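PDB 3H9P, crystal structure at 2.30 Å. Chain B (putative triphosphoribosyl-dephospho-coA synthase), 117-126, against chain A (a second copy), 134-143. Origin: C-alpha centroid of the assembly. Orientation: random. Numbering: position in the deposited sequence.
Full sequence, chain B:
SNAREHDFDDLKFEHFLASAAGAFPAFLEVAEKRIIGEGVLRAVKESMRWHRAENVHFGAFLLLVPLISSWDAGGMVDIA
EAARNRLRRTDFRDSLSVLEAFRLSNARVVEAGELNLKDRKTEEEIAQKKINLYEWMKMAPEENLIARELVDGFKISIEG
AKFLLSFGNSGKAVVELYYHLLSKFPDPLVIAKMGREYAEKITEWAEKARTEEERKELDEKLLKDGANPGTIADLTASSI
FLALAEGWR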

# COMPACT_ATOMS: atom_id res chain seq x y z
N LEU B 117 15.32 -6.66 -4.86
CA LEU B 117 15.45 -5.32 -5.46
C LEU B 117 14.59 -4.26 -4.77
O LEU B 117 15.11 -3.23 -4.34
CB LEU B 117 15.17 -5.36 -6.97
N LYS B 118 13.28 -4.49 -4.67
CA LYS B 118 12.39 -3.56 -3.96
C LYS B 118 12.55 -3.69 -2.45
O LYS B 118 12.50 -2.68 -1.75
CB LYS B 118 10.92 -3.75 -4.34
CG LYS B 118 9.97 -2.99 -3.41
CD LYS B 118 8.63 -3.68 -3.21
CE LYS B 118 8.73 -5.13 -2.75
NZ LYS B 118 7.39 -5.77 -2.78
N ASP B 119 12.68 -4.93 -1.95
CA ASP B 119 12.88 -5.19 -0.52
C ASP B 119 14.30 -4.76 -0.15
O ASP B 119 14.51 -4.19 0.93
CB ASP B 119 12.61 -6.67 -0.18
CG ASP B 119 11.14 -6.95 0.17
OD1 ASP B 119 10.22 -6.48 -0.55
OD2 ASP B 119 10.90 -7.67 1.17
N ARG B 120 15.25 -5.00 -1.07
CA ARG B 120 16.60 -4.47 -0.91
C ARG B 120 16.59 -2.94 -0.93
O ARG B 120 17.38 -2.31 -0.25
CB ARG B 120 17.56 -5.02 -1.95
CG ARG B 120 19.00 -5.10 -1.45
CD ARG B 120 20.03 -4.79 -2.54
NE ARG B 120 20.46 -5.98 -3.29
CZ ARG B 120 21.19 -5.95 -4.40
NH1 ARG B 120 21.57 -4.80 -4.94
NH2 ARG B 120 21.53 -7.09 -5.00
N LYS B 121 15.66 -2.34 -1.67
CA LYS B 121 15.55 -0.88 -1.69
C LYS B 121 14.89 -0.30 -0.43
O LYS B 121 15.33 0.75 0.08
CB LYS B 121 14.88 -0.38 -2.96
CG LYS B 121 15.90 0.06 -4.00
CD LYS B 121 15.30 0.98 -5.04
CE LYS B 121 14.88 0.21 -6.28
NZ LYS B 121 16.06 -0.27 -7.07
N THR B 122 13.86 -0.97 0.07
CA THR B 122 13.24 -0.52 1.30
C THR B 122 14.19 -0.73 2.49
O THR B 122 14.32 0.14 3.33
CB THR B 122 11.78 -1.04 1.54
OG1 THR B 122 11.51 -1.10 2.95
CG2 THR B 122 11.56 -2.41 0.95
N GLU B 123 14.90 -1.85 2.53
CA GLU B 123 15.90 -2.10 3.57
C GLU B 123 16.96 -1.02 3.60
O GLU B 123 17.41 -0.60 4.68
CB GLU B 123 16.64 -3.40 3.30
CG GLU B 123 15.95 -4.66 3.70
CD GLU B 123 16.65 -5.86 3.09
OE1 GLU B 123 16.54 -6.07 1.88
OE2 GLU B 123 17.35 -6.57 3.82
N GLU B 124 17.39 -0.63 2.39
CA GLU B 124 18.34 0.44 2.15
C GLU B 124 17.92 1.73 2.84
O GLU B 124 18.69 2.31 3.60
CB GLU B 124 18.52 0.65 0.65
CG GLU B 124 19.58 -0.26 -0.02
CD GLU B 124 19.45 -0.33 -1.55
OE1 GLU B 124 18.96 0.65 -2.17
OE2 GLU B 124 19.84 -1.38 -2.13
N GLU B 125 16.69 2.18 2.59
CA GLU B 125 16.17 3.36 3.28
C GLU B 125 16.07 3.23 4.79
O GLU B 125 16.29 4.20 5.51
CB GLU B 125 14.83 3.78 2.71
CG GLU B 125 14.95 4.40 1.36
CD GLU B 125 16.12 5.41 1.28
OE1 GLU B 125 16.08 6.40 2.02
OE2 GLU B 125 17.07 5.18 0.50
N ILE B 126 15.76 2.03 5.27
CA ILE B 126 15.53 1.81 6.70
C ILE B 126 16.84 1.97 7.45
O ILE B 126 16.91 2.64 8.49
CB ILE B 126 14.91 0.42 6.96
CG1 ILE B 126 13.40 0.49 6.72
CG2 ILE B 126 15.26 -0.10 8.36
CD1 ILE B 126 12.82 -0.82 6.33
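Chain A (134-143) YEWMKMAPEE

The contact is anchored by one lysine of chain A held between two consecutive glutamates of chain B. K138(A) extends its side chain toward the helix, and its NZ donates to OE2 of E125(B) at 2.7 Å and to OE1 of E124(B) at 3.2 Å; both are salt bridges. Chi1 in m, chi2 and chi4 in t, and chi3 between wells at 34° bring the ammonium to these carboxylates. E125(B) is buried, so the lysine supplies a countercharge where an unpaired carboxylate would be costly.

The other oxygen of E125(B) faces a less friendly neighbour. Its OE1 lies 4.1 Å from OE2 of E135(A), a pair of like charges, and a water relieves the approach by donating to both, 3.0 Å to OE1 of E125(B) and 3.0 Å to OE2 of E135(A). The same OE1 also rests 3.3 Å from CB of E135(A). The rule to read here is that two acids can be tolerated side by side when a water joins them and a lysine neutralises one of them.

Chain B is helical from K118(B) through I126(B), and the helix continues later in the chain, while chain A arrives as the last part of a helix that begins earlier in the chain and then continues as loop. The helix axes approach to 9.4 Å and run closer to antiparallel than parallel, with a signed crossing angle of -132°. The register follows that direction: E125(B) is matched with E135(A), K121(B) with K138(A), T122(B) with M139(A) and K118(B) with E142(A). The tightest of these pairings is T122(B) to M139(A), whose CA atoms are 4.7 Å apart.

Packing fills in around the lysine. Its CE packs against K121(B), 3.8 Å from CG of K121(B) and 3.6 Å from O of K121(B), so the last carbon before the charge touches both side chain and backbone of the helix. Selenomethionine M139(A) sets its CG 3.8 Å from CB of E125(B), and its CA 4.3 Å from CB of T122(B).

At the outer edge, extended backbone at A140(A) and P141(A) carries the chain past K118(B). CG of K118(B) is 3.6 Å from O of A140(A), and its CD is 3.6 Å from CB of E142(A). K118(B) is poorly ordered, so this end offers coverage more than precision. Together the two stretches bury 524 Å², with K138(A) and E125(B) the most covered residues on their respective sides.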

# COMPACT_ATOMS: atom_id res chain seq x y z
N TYR A 134 12.31 11.07 -3.49
CA TYR A 134 12.99 9.94 -4.10
C TYR A 134 13.01 8.79 -3.13
O TYR A 134 12.60 7.67 -3.47
CB TYR A 134 14.40 10.35 -4.51
CG TYR A 134 15.18 9.25 -5.16
CD1 TYR A 134 14.92 8.90 -6.49
CD2 TYR A 134 16.21 8.58 -4.48
CE1 TYR A 134 15.64 7.92 -7.12
CE2 TYR A 134 16.95 7.56 -5.12
CZ TYR A 134 16.64 7.25 -6.45
OH TYR A 134 17.30 6.28 -7.14
N GLU A 135 13.47 9.08 -1.91
CA GLU A 135 13.61 8.07 -0.84
C GLU A 135 12.25 7.49 -0.48
O GLU A 135 12.11 6.30 -0.31
CB GLU A 135 14.30 8.67 0.39
CG GLU A 135 15.66 9.25 0.05
CD GLU A 135 16.23 10.23 1.09
OE1 GLU A 135 15.49 11.05 1.69
OE2 GLU A 135 17.46 10.20 1.29
N TRP A 136 11.25 8.35 -0.39
CA TRP A 136 9.90 7.91 -0.14
C TRP A 136 9.52 6.86 -1.19
O TRP A 136 9.14 5.74 -0.84
CB TRP A 136 8.95 9.10 -0.20
CG TRP A 136 7.61 8.81 0.41
CD1 TRP A 136 7.31 7.83 1.30
CD2 TRP A 136 6.41 9.57 0.22
NE1 TRP A 136 5.99 7.90 1.65
CE2 TRP A 136 5.41 8.96 1.02
CE3 TRP A 136 6.07 10.70 -0.56
CZ2 TRP A 136 4.08 9.44 1.07
CZ3 TRP A 136 4.74 11.17 -0.52
CH2 TRP A 136 3.76 10.54 0.29
N MSE A 137 9.65 7.24 -2.46
CA MSE A 137 9.33 6.36 -3.59
C MSE A 137 10.13 5.05 -3.54
O MSE A 137 9.59 4.02 -3.95
CB MSE A 137 9.52 7.06 -4.95
CG MSE A 137 8.53 8.17 -5.28
SE MSE A 137 6.61 7.71 -5.14
CE MSE A 137 6.33 8.19 -3.26
N LYS A 138 11.36 5.06 -3.02
CA LYS A 138 12.10 3.80 -2.88
C LYS A 138 11.46 2.88 -1.84
O LYS A 138 11.82 1.71 -1.76
CB LYS A 138 13.57 4.01 -2.48
CG LYS A 138 14.50 4.63 -3.54
CD LYS A 138 15.98 4.63 -3.05
CE LYS A 138 16.27 3.40 -2.19
NZ LYS A 138 17.61 3.43 -1.55
N MSE A 139 10.52 3.38 -1.04
CA MSE A 139 9.89 2.50 -0.04
C MSE A 139 8.50 1.99 -0.45
O MSE A 139 7.83 1.32 0.32
CB MSE A 139 9.83 3.20 1.30
CG MSE A 139 11.18 3.36 1.88
SE MSE A 139 11.14 4.52 3.43
CE MSE A 139 9.91 5.89 2.86
N ALA A 140 8.06 2.35 -1.64
CA ALA A 140 6.78 1.89 -2.13
C ALA A 140 6.78 0.39 -2.50
O ALA A 140 7.82 -0.17 -2.79
CB ALA A 140 6.35 2.75 -3.32
N PRO A 141 5.60 -0.25 -2.49
CA PRO A 141 5.60 -1.66 -2.91
C PRO A 141 5.92 -1.80 -4.41
O PRO A 141 5.80 -0.82 -5.14
CB PRO A 141 4.19 -2.14 -2.57
CG PRO A 141 3.34 -0.87 -2.51
CD PRO A 141 4.27 0.26 -2.12
N GLU A 142 6.32 -2.99 -4.85
CA GLU A 142 6.74 -3.22 -6.24
C GLU A 142 5.65 -2.99 -7.28
O GLU A 142 5.95 -2.61 -8.42
CB GLU A 142 7.32 -4.66 -6.41
CG GLU A 142 7.72 -5.05 -7.86
CD GLU A 142 6.61 -5.81 -8.62
OE1 GLU A 142 5.40 -5.53 -8.40
OE2 GLU A 142 6.95 -6.69 -9.46
N GLU A 143 4.39 -3.21 -6.90
CA GLU A 143 3.25 -3.01 -7.81
C GLU A 143 3.04 -1.56 -8.20
O GLU A 143 2.33 -1.26 -9.17
CB GLU A 143 1.93 -3.52 -7.21
CG GLU A 143 1.39 -2.66 -6.07
CD GLU A 143 1.72 -3.25 -4.70
OE1 GLU A 143 2.62 -4.14 -4.60
OE2 GLU A 143 1.04 -2.85 -3.71
O HOH W 1 18.75 7.79 2.47